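Local coordinates for molybdenum ABC transporter, periplasmic molybdenum-binding protein (Vibrio cholerae, PDB 4RXL) that binds tungstate in a pocket between its two lobes and probably delivers molybdate or tungstate to an ABC importer as its periplasmic solute-binding subunit, at residues 126-138 with 186-198. Sequence-based numbering, arbitrary orientation. Where two conformers were deposited one is given.
Sequences AGMYAKQALQHAG and AFSAQSHQPIRYP. With WO4 (tungstate(VI)ion), chain B.
With CG swung beside its own backbone N (chi1 -62°), Tyr129 lays its ring against Ile195, whose CG1 sits over the centre of one face, 3.5 Å from the ring centroid. Ile195 CG2 reaches the same ring near CE2, and Gln193 O approaches CE1 obliquely. The phenol oxygen is held by more than packing: a water donates to Tyr129 OH and, over a longer 3.3 Å, to Pro194 O, and Ala59 O is a further hydrogen-bond partner of the hydroxyl. One turn on, Gln132 starts out with a similar first torsion (chi1 -70°) and then runs extended, which brings OE1 to Gln193 N in a nearly straight bond of 2.8 Å, the donor tilted 35° from the carbonyl plane. The same oxygen lies 3.3 Å from His192 CB. His192 turns ND1 back to Gln193 O, so the backbone of Gln193 is held at its N-H by the Gln132 side chain and at its C=O by the imidazole of His192. The Gln132 bond ties helix 125-137 to the loop between strands 181-186 and 195-201, while the His192 bond stays within the loop. The fold is the two-lobed periplasmic binding protein architecture; the helix begins at the anion, where Ala126 N donates to tungstate O2, and the loop's far end enters a strand of the mixed sheet. Further along, small residues allow a close backbone approach: Ala133 CA meets Ser191 O at 3.2 Å in a CA-H...O contact, while Ala133 CB touches Phe187 CD1. His136 spreads its imidazole over the turn, with Ser191 CA and Gln190 O above one face. Within the turn, Ser191 OG bonds in the carbonyl plane to a lone pair of Ser188 O, which also accepts from Ser191 N.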
ATOM      1  N   ALA A 126      -1.817   4.177   2.911  1.00 13.60           N
ATOM      2  CA  ALA A 126      -0.698   5.020   2.496  1.00 16.11           C
ATOM      3  C   ALA A 126      -0.903   6.478   2.897  1.00 17.62           C
ATOM      4  O   ALA A 126       0.069   7.195   3.158  1.00 17.05           O
ATOM      5  CB  ALA A 126      -0.512   4.942   0.992  1.00 14.99           C
ATOM      6  N   GLY A 127      -2.151   6.949   2.861  1.00 17.84           N
ATOM      7  CA  GLY A 127      -2.469   8.300   3.361  1.00 15.86           C
ATOM      8  C   GLY A 127      -2.313   8.430   4.875  1.00 14.88           C
ATOM      9  O   GLY A 127      -1.840   9.461   5.359  1.00 18.54           O
ATOM     10  N   MET A 128      -2.786   7.436   5.625  1.00 17.59           N
ATOM     11  CA  MET A 128      -2.649   7.431   7.083  1.00 17.70           C
ATOM     12  C   MET A 128      -1.173   7.439   7.500  1.00 18.47           C
ATOM     13  O   MET A 128      -0.779   8.221   8.397  1.00 17.97           O
ATOM     14  CB  MET A 128      -3.344   6.230   7.711  1.00 18.22           C
ATOM     15  CG  MET A 128      -4.863   6.183   7.515  1.00 18.39           C
ATOM     16  SD  MET A 128      -5.709   4.610   7.970  1.00 23.17           S
ATOM     17  CE  MET A 128      -5.297   4.476   9.699  1.00 29.72           C
ATOM     18  N   TYR A 129      -0.358   6.609   6.838  1.00 16.41           N
ATOM     19  CA  TYR A 129       1.081   6.592   7.141  1.00 15.59           C
ATOM     20  C   TYR A 129       1.726   7.918   6.742  1.00 13.84           C
ATOM     21  O   TYR A 129       2.562   8.418   7.466  1.00 19.78           O
ATOM     22  CB  TYR A 129       1.797   5.467   6.392  1.00 16.33           C
ATOM     23  CG  TYR A 129       1.379   4.044   6.712  1.00 15.02           C
ATOM     24  CD1 TYR A 129       1.477   3.505   7.999  1.00 19.66           C
ATOM     25  CD2 TYR A 129       0.976   3.201   5.687  1.00 14.03           C
ATOM     26  CE1 TYR A 129       1.145   2.171   8.248  1.00 16.54           C
ATOM     27  CE2 TYR A 129       0.633   1.874   5.929  1.00 14.93           C
ATOM     28  CZ  TYR A 129       0.692   1.372   7.213  1.00 15.65           C
ATOM     29  OH  TYR A 129       0.359   0.036   7.411  1.00 17.38           O
ATOM     30  N   ALA A 130       1.348   8.471   5.605  1.00 16.61           N
ATOM     31  CA  ALA A 130       1.811   9.815   5.214  1.00 19.13           C
ATOM     32  C   ALA A 130       1.508  10.890   6.241  1.00 19.63           C
ATOM     33  O   ALA A 130       2.389  11.694   6.625  1.00 20.37           O
ATOM     34  CB  ALA A 130       1.241  10.199   3.868  1.00 19.83           C
ATOM     35  N   LYS A 131       0.273  10.912   6.719  1.00 19.24           N
ATOM     36  CA  LYS A 131      -0.115  11.902   7.701  1.00 21.36           C
ATOM     37  C   LYS A 131       0.698  11.751   8.975  1.00 22.38           C
ATOM     38  O   LYS A 131       1.180  12.754   9.515  1.00 23.63           O
ATOM     39  CB  LYS A 131      -1.600  11.779   8.005  1.00 21.59           C
ATOM     40  CG  LYS A 131      -2.077  12.856   8.957  1.00 23.64           C
ATOM     41  CD  LYS A 131      -3.569  12.781   9.201  1.00 25.69           C
ATOM     42  CE  LYS A 131      -3.941  13.669  10.358  1.00 27.58           C
ATOM     43  NZ  LYS A 131      -5.410  13.706  10.546  1.00 38.30           N
ATOM     44  N   GLN A 132       0.864  10.509   9.438  1.00 19.40           N
ATOM     45  CA  GLN A 132       1.730  10.225  10.611  1.00 19.68           C
ATOM     46  C   GLN A 132       3.131  10.803  10.421  1.00 20.00           C
ATOM     47  O   GLN A 132       3.657  11.477  11.315  1.00 21.68           O
ATOM     48  CB  GLN A 132       1.808   8.732  10.890  1.00 20.13           C
ATOM     49  CG  GLN A 132       0.532   8.087  11.425  1.00 20.08           C
ATOM     50  CD  GLN A 132       0.560   6.550  11.471  1.00 29.78           C
ATOM     51  OE1 GLN A 132       1.525   5.897  11.087  1.00 26.48           O
ATOM     52  NE2 GLN A 132      -0.531   5.968  11.918  1.00 39.60           N
ATOM     53  N   ALA A 133       3.738  10.508   9.273  1.00 18.90           N
ATOM     54  CA  ALA A 133       5.098  10.969   8.996  1.00 20.07           C
ATOM     55  C   ALA A 133       5.213  12.493   8.932  1.00 21.52           C
ATOM     56  O   ALA A 133       6.187  13.050   9.414  1.00 22.44           O
ATOM     57  CB  ALA A 133       5.618  10.351   7.710  1.00 21.57           C
ATOM     58  N   LEU A 134       4.223  13.164   8.351  1.00 22.82           N
ATOM     59  CA  LEU A 134       4.231  14.613   8.296  1.00 25.04           C
ATOM     60  C   LEU A 134       3.978  15.246   9.660  1.00 24.39           C
ATOM     61  O   LEU A 134       4.592  16.267   9.986  1.00 27.30           O
ATOM     62  CB  LEU A 134       3.201  15.112   7.289  1.00 26.39           C
ATOM     63  CG  LEU A 134       3.518  14.736   5.847  1.00 25.90           C
ATOM     64  CD1 LEU A 134       2.344  15.082   4.946  1.00 30.40           C
ATOM     65  CD2 LEU A 134       4.801  15.378   5.356  1.00 28.78           C
ATOM     66  N   GLN A 135       3.093  14.642  10.454  1.00 23.41           N
ATOM     67  CA  GLN A 135       2.926  15.033  11.852  1.00 28.40           C
ATOM     68  C   GLN A 135       4.248  14.895  12.627  1.00 30.52           C
ATOM     69  O   GLN A 135       4.669  15.807  13.334  1.00 32.46           O
ATOM     70  CB  GLN A 135       1.826  14.203  12.526  1.00 25.79           C
ATOM     71  CG  GLN A 135       0.409  14.609  12.152  1.00 28.93           C
ATOM     72  CD  GLN A 135      -0.642  13.661  12.697  1.00 29.73           C
ATOM     73  OE1 GLN A 135      -0.421  12.463  12.830  1.00 33.64           O
ATOM     74  NE2 GLN A 135      -1.814  14.210  13.011  1.00 41.86           N
ATOM     75  N   HIS A 136       4.909  13.751  12.464  1.00 25.91           N
ATOM     76  CA  HIS A 136       6.188  13.513  13.118  1.00 26.62           C
ATOM     77  C   HIS A 136       7.247  14.529  12.722  1.00 27.43           C
ATOM     78  O   HIS A 136       8.033  14.935  13.574  1.00 29.36           O
ATOM     79  CB  HIS A 136       6.685  12.104  12.817  1.00 23.78           C
ATOM     80  CG  HIS A 136       8.001  11.777  13.447  1.00 24.01           C
ATOM     81  ND1 HIS A 136       9.188  11.827  12.751  1.00 26.02           N
ATOM     82  CD2 HIS A 136       8.310  11.351  14.691  1.00 29.11           C
ATOM     83  CE1 HIS A 136      10.183  11.496  13.557  1.00 26.96           C
ATOM     84  NE2 HIS A 136       9.671  11.171  14.729  1.00 29.49           N
ATOM     85  N   ALA A 137       7.284  14.911  11.438  1.00 27.58           N
ATOM     86  CA  ALA A 137       8.184  15.983  10.940  1.00 27.95           C
ATOM     87  C   ALA A 137       7.850  17.393  11.470  1.00 31.15           C
ATOM     88  O   ALA A 137       8.656  18.331  11.347  1.00 39.27           O
ATOM     89  CB  ALA A 137       8.168  16.027   9.426  1.00 28.34           C
ATOM     90  N   GLY A 138       6.661  17.557  12.046  1.00 33.63           N
ATOM     91  CA  GLY A 138       6.254  18.854  12.589  1.00 34.95           C
ATOM     92  C   GLY A 138       5.791  19.828  11.518  1.00 33.94           C
ATOM     93  O   GLY A 138       5.798  21.053  11.732  1.00 36.31           O
ATOM     94  N   ALA A 186      13.570   8.506   2.130  1.00 21.77           N
ATOM     95  CA  ALA A 186      12.690   7.593   2.792  1.00 20.51           C
ATOM     96  C   ALA A 186      12.393   8.141   4.181  1.00 20.76           C
ATOM     97  O   ALA A 186      13.274   8.687   4.840  1.00 23.84           O
ATOM     98  CB  ALA A 186      13.358   6.230   2.906  1.00 21.82           C
ATOM     99  N   PHE A 187      11.158   7.962   4.626  1.00 17.16           N
ATOM    100  CA  PHE A 187      10.769   8.364   5.984  1.00 18.57           C
ATOM    101  C   PHE A 187      11.350   7.417   7.028  1.00 21.70           C
ATOM    102  O   PHE A 187      11.459   6.207   6.775  1.00 20.59           O
ATOM    103  CB  PHE A 187       9.243   8.434   6.090  1.00 20.20           C
ATOM    104  CG  PHE A 187       8.659   9.542   5.296  1.00 18.03           C
ATOM    105  CD1 PHE A 187       8.621  10.822   5.812  1.00 22.07           C
ATOM    106  CD2 PHE A 187       8.208   9.314   4.014  1.00 19.68           C
ATOM    107  CE1 PHE A 187       8.099  11.843   5.077  1.00 21.83           C
ATOM    108  CE2 PHE A 187       7.694  10.342   3.263  1.00 21.77           C
ATOM    109  CZ  PHE A 187       7.649  11.607   3.795  1.00 19.47           C
ATOM    110  N   SER A 188      11.673   7.948   8.200  1.00 20.27           N
ATOM    111  CA  SER A 188      12.277   7.130   9.268  1.00 20.21           C
ATOM    112  C   SER A 188      11.267   6.133   9.868  1.00 23.43           C
ATOM    113  O   SER A 188      10.063   6.349   9.853  1.00 20.84           O
ATOM    114  CB  SER A 188      12.849   8.028  10.365  1.00 25.20           C
ATOM    115  OG  SER A 188      11.787   8.565  11.092  1.00 25.70           O
ATOM    116  N   ALA A 189      11.779   5.048  10.446  1.00 21.23           N
ATOM    117  CA  ALA A 189      10.941   4.073  11.133  1.00 18.44           C
ATOM    118  C   ALA A 189      10.142   4.678  12.298  1.00 21.28           C
ATOM    119  O   ALA A 189       9.062   4.221  12.625  1.00 27.32           O
ATOM    120  CB  ALA A 189      11.815   2.931  11.648  1.00 24.04           C
ATOM    121  N   GLN A 190      10.683   5.731  12.894  0.50 21.20           N
ATOM    122  CA  GLN A 190      10.047   6.418  14.013  0.50 21.50           C
ATOM    123  C   GLN A 190       8.873   7.286  13.582  0.50 22.26           C
ATOM    124  O   GLN A 190       8.049   7.686  14.407  0.50 26.64           O
ATOM    125  CB  GLN A 190      11.088   7.294  14.717  0.50 21.85           C
ATOM    126  CG  GLN A 190      12.098   6.512  15.531  0.50 22.52           C
ATOM    127  CD  GLN A 190      13.100   5.775  14.668  0.50 22.49           C
ATOM    128  OE1 GLN A 190      13.516   6.277  13.630  0.50 24.27           O
ATOM    129  NE2 GLN A 190      13.487   4.585  15.093  0.50 18.78           N
ATOM    130  N   SER A 191       8.800   7.584  12.293  1.00 21.03           N
ATOM    131  CA  SER A 191       7.837   8.589  11.788  1.00 20.38           C
ATOM    132  C   SER A 191       6.413   8.117  11.558  1.00 19.63           C
ATOM    133  O   SER A 191       5.499   8.934  11.406  1.00 21.00           O
ATOM    134  CB  SER A 191       8.391   9.236  10.533  1.00 27.25           C
ATOM    135  OG  SER A 191       8.235   8.388   9.447  1.00 23.61           O
ATOM    136  N   HIS A 192       6.199   6.812  11.516  1.00 19.01           N
ATOM    137  CA  HIS A 192       4.860   6.250  11.296  1.00 18.74           C
ATOM    138  C   HIS A 192       4.797   4.838  11.879  1.00 22.24           C
ATOM    139  O   HIS A 192       5.834   4.261  12.206  1.00 20.32           O
ATOM    140  CB  HIS A 192       4.496   6.237   9.794  1.00 18.66           C
ATOM    141  CG  HIS A 192       5.488   5.507   8.937  1.00 19.43           C
ATOM    142  ND1 HIS A 192       5.499   4.132   8.824  1.00 22.57           N
ATOM    143  CD2 HIS A 192       6.554   5.948   8.223  1.00 19.98           C
ATOM    144  CE1 HIS A 192       6.495   3.761   8.043  1.00 18.27           C
ATOM    145  NE2 HIS A 192       7.146   4.842   7.653  1.00 18.46           N
ATOM    146  N   GLN A 193       3.600   4.287  11.979  1.00 20.28           N
ATOM    147  CA  GLN A 193       3.452   2.922  12.391  1.00 18.91           C
ATOM    148  C   GLN A 193       4.096   1.993  11.373  1.00 18.08           C
ATOM    149  O   GLN A 193       4.038   2.216  10.192  1.00 18.46           O
ATOM    150  CB  GLN A 193       1.979   2.576  12.538  1.00 25.20           C
ATOM    151  CG  GLN A 193       1.355   3.064  13.838  1.00 46.58           C
ATOM    152  CD  GLN A 193       1.889   2.339  15.064  1.00 47.50           C
ATOM    153  OE1 GLN A 193       2.609   2.904  15.877  1.00 47.14           O
ATOM    154  NE2 GLN A 193       1.569   1.071  15.169  1.00 82.57           N
ATOM    155  N   PRO A 194       4.722   0.938  11.853  1.00 20.69           N
ATOM    156  CA  PRO A 194       5.302  -0.040  10.932  1.00 20.12           C
ATOM    157  C   PRO A 194       4.284  -0.527   9.899  1.00 18.62           C
ATOM    158  O   PRO A 194       3.168  -0.905  10.244  1.00 19.85           O
ATOM    159  CB  PRO A 194       5.753  -1.171  11.854  1.00 22.22           C
ATOM    160  CG  PRO A 194       5.938  -0.542  13.194  1.00 24.98           C
ATOM    161  CD  PRO A 194       4.953   0.585  13.267  1.00 21.78           C
ATOM    162  N   ILE A 195       4.665  -0.491   8.627  1.00 17.88           N
ATOM    163  CA  ILE A 195       3.791  -0.899   7.535  1.00 13.78           C
ATOM    164  C   ILE A 195       3.800  -2.410   7.379  1.00 17.50           C
ATOM    165  O   ILE A 195       4.843  -3.008   7.167  1.00 17.78           O
ATOM    166  CB  ILE A 195       4.229  -0.262   6.230  1.00 16.10           C
ATOM    167  CG1 ILE A 195       4.219   1.250   6.391  1.00 16.40           C
ATOM    168  CG2 ILE A 195       3.334  -0.718   5.081  1.00 16.78           C
ATOM    169  CD1 ILE A 195       5.091   1.969   5.380  1.00 17.44           C
ATOM    170  N   ARG A 196       2.629  -3.018   7.576  1.00 17.01           N
ATOM    171  CA  ARG A 196       2.484  -4.456   7.599  1.00 17.09           C
ATOM    172  C   ARG A 196       1.219  -4.801   6.832  1.00 16.73           C
ATOM    173  O   ARG A 196       0.217  -4.083   6.926  1.00 19.21           O
ATOM    174  CB  ARG A 196       2.351  -4.971   9.020  1.00 20.37           C
ATOM    175  CG  ARG A 196       3.530  -4.647   9.915  1.00 19.95           C
ATOM    176  CD  ARG A 196       4.747  -5.499   9.602  1.00 39.07           C
ATOM    177  NE  ARG A 196       5.871  -5.192  10.501  1.00 48.29           N
ATOM    178  CZ  ARG A 196       6.775  -4.221  10.315  1.00 37.80           C
ATOM    179  NH1 ARG A 196       7.726  -4.059  11.226  1.00 54.17           N
ATOM    180  NH2 ARG A 196       6.754  -3.399   9.238  1.00 26.61           N
ATOM    181  N   TYR A 197       1.294  -5.870   6.032  1.00 15.25           N
ATOM    182  CA  TYR A 197       0.207  -6.356   5.197  1.00 16.33           C
ATOM    183  C   TYR A 197      -0.385  -7.650   5.712  1.00 15.29           C
ATOM    184  O   TYR A 197       0.190  -8.705   5.509  1.00 19.36           O
ATOM    185  CB  TYR A 197       0.720  -6.651   3.773  1.00 15.31           C
ATOM    186  CG  TYR A 197       1.118  -5.444   2.988  1.00 14.19           C
ATOM    187  CD1 TYR A 197       2.305  -4.829   3.224  1.00 18.28           C
ATOM    188  CD2 TYR A 197       0.301  -4.923   1.952  1.00 15.49           C
ATOM    189  CE1 TYR A 197       2.679  -3.691   2.514  1.00 16.73           C
ATOM    190  CE2 TYR A 197       0.684  -3.822   1.223  1.00 13.15           C
ATOM    191  CZ  TYR A 197       1.890  -3.214   1.491  1.00 15.33           C
ATOM    192  OH  TYR A 197       2.288  -2.088   0.791  1.00 18.14           O
ATOM    193  N   PRO A 198      -1.516  -7.585   6.387  1.00 16.12           N
ATOM    194  CA  PRO A 198      -2.181  -8.834   6.731  1.00 17.10           C
ATOM    195  C   PRO A 198      -2.896  -9.481   5.551  1.00 18.17           C
ATOM    196  O   PRO A 198      -3.406  -8.812   4.666  1.00 18.86           O
ATOM    197  CB  PRO A 198      -3.209  -8.417   7.778  1.00 19.98           C
ATOM    198  CG  PRO A 198      -3.471  -6.990   7.504  1.00 24.78           C
ATOM    199  CD  PRO A 198      -2.207  -6.405   6.923  1.00 15.47           C
TER
HETATM  200  W   WO4 B 301      -3.025   1.195  -0.301  1.00 14.46           W
HETATM  201  O1  WO4 B 301      -3.657   2.362  -1.813  1.00 15.60           O
HETATM  202  O2  WO4 B 301      -2.065   2.177   1.214  1.00 18.95           O
HETATM  203  O3  WO4 B 301      -4.644   0.212   0.501  1.00 14.10           O
HETATM  204  O4  WO4 B 301      -1.675  -0.192  -1.017  1.00 13.75           O
HETATM  205  O   HOH W   1      -0.043  -1.439   9.750  1.00 32.45           O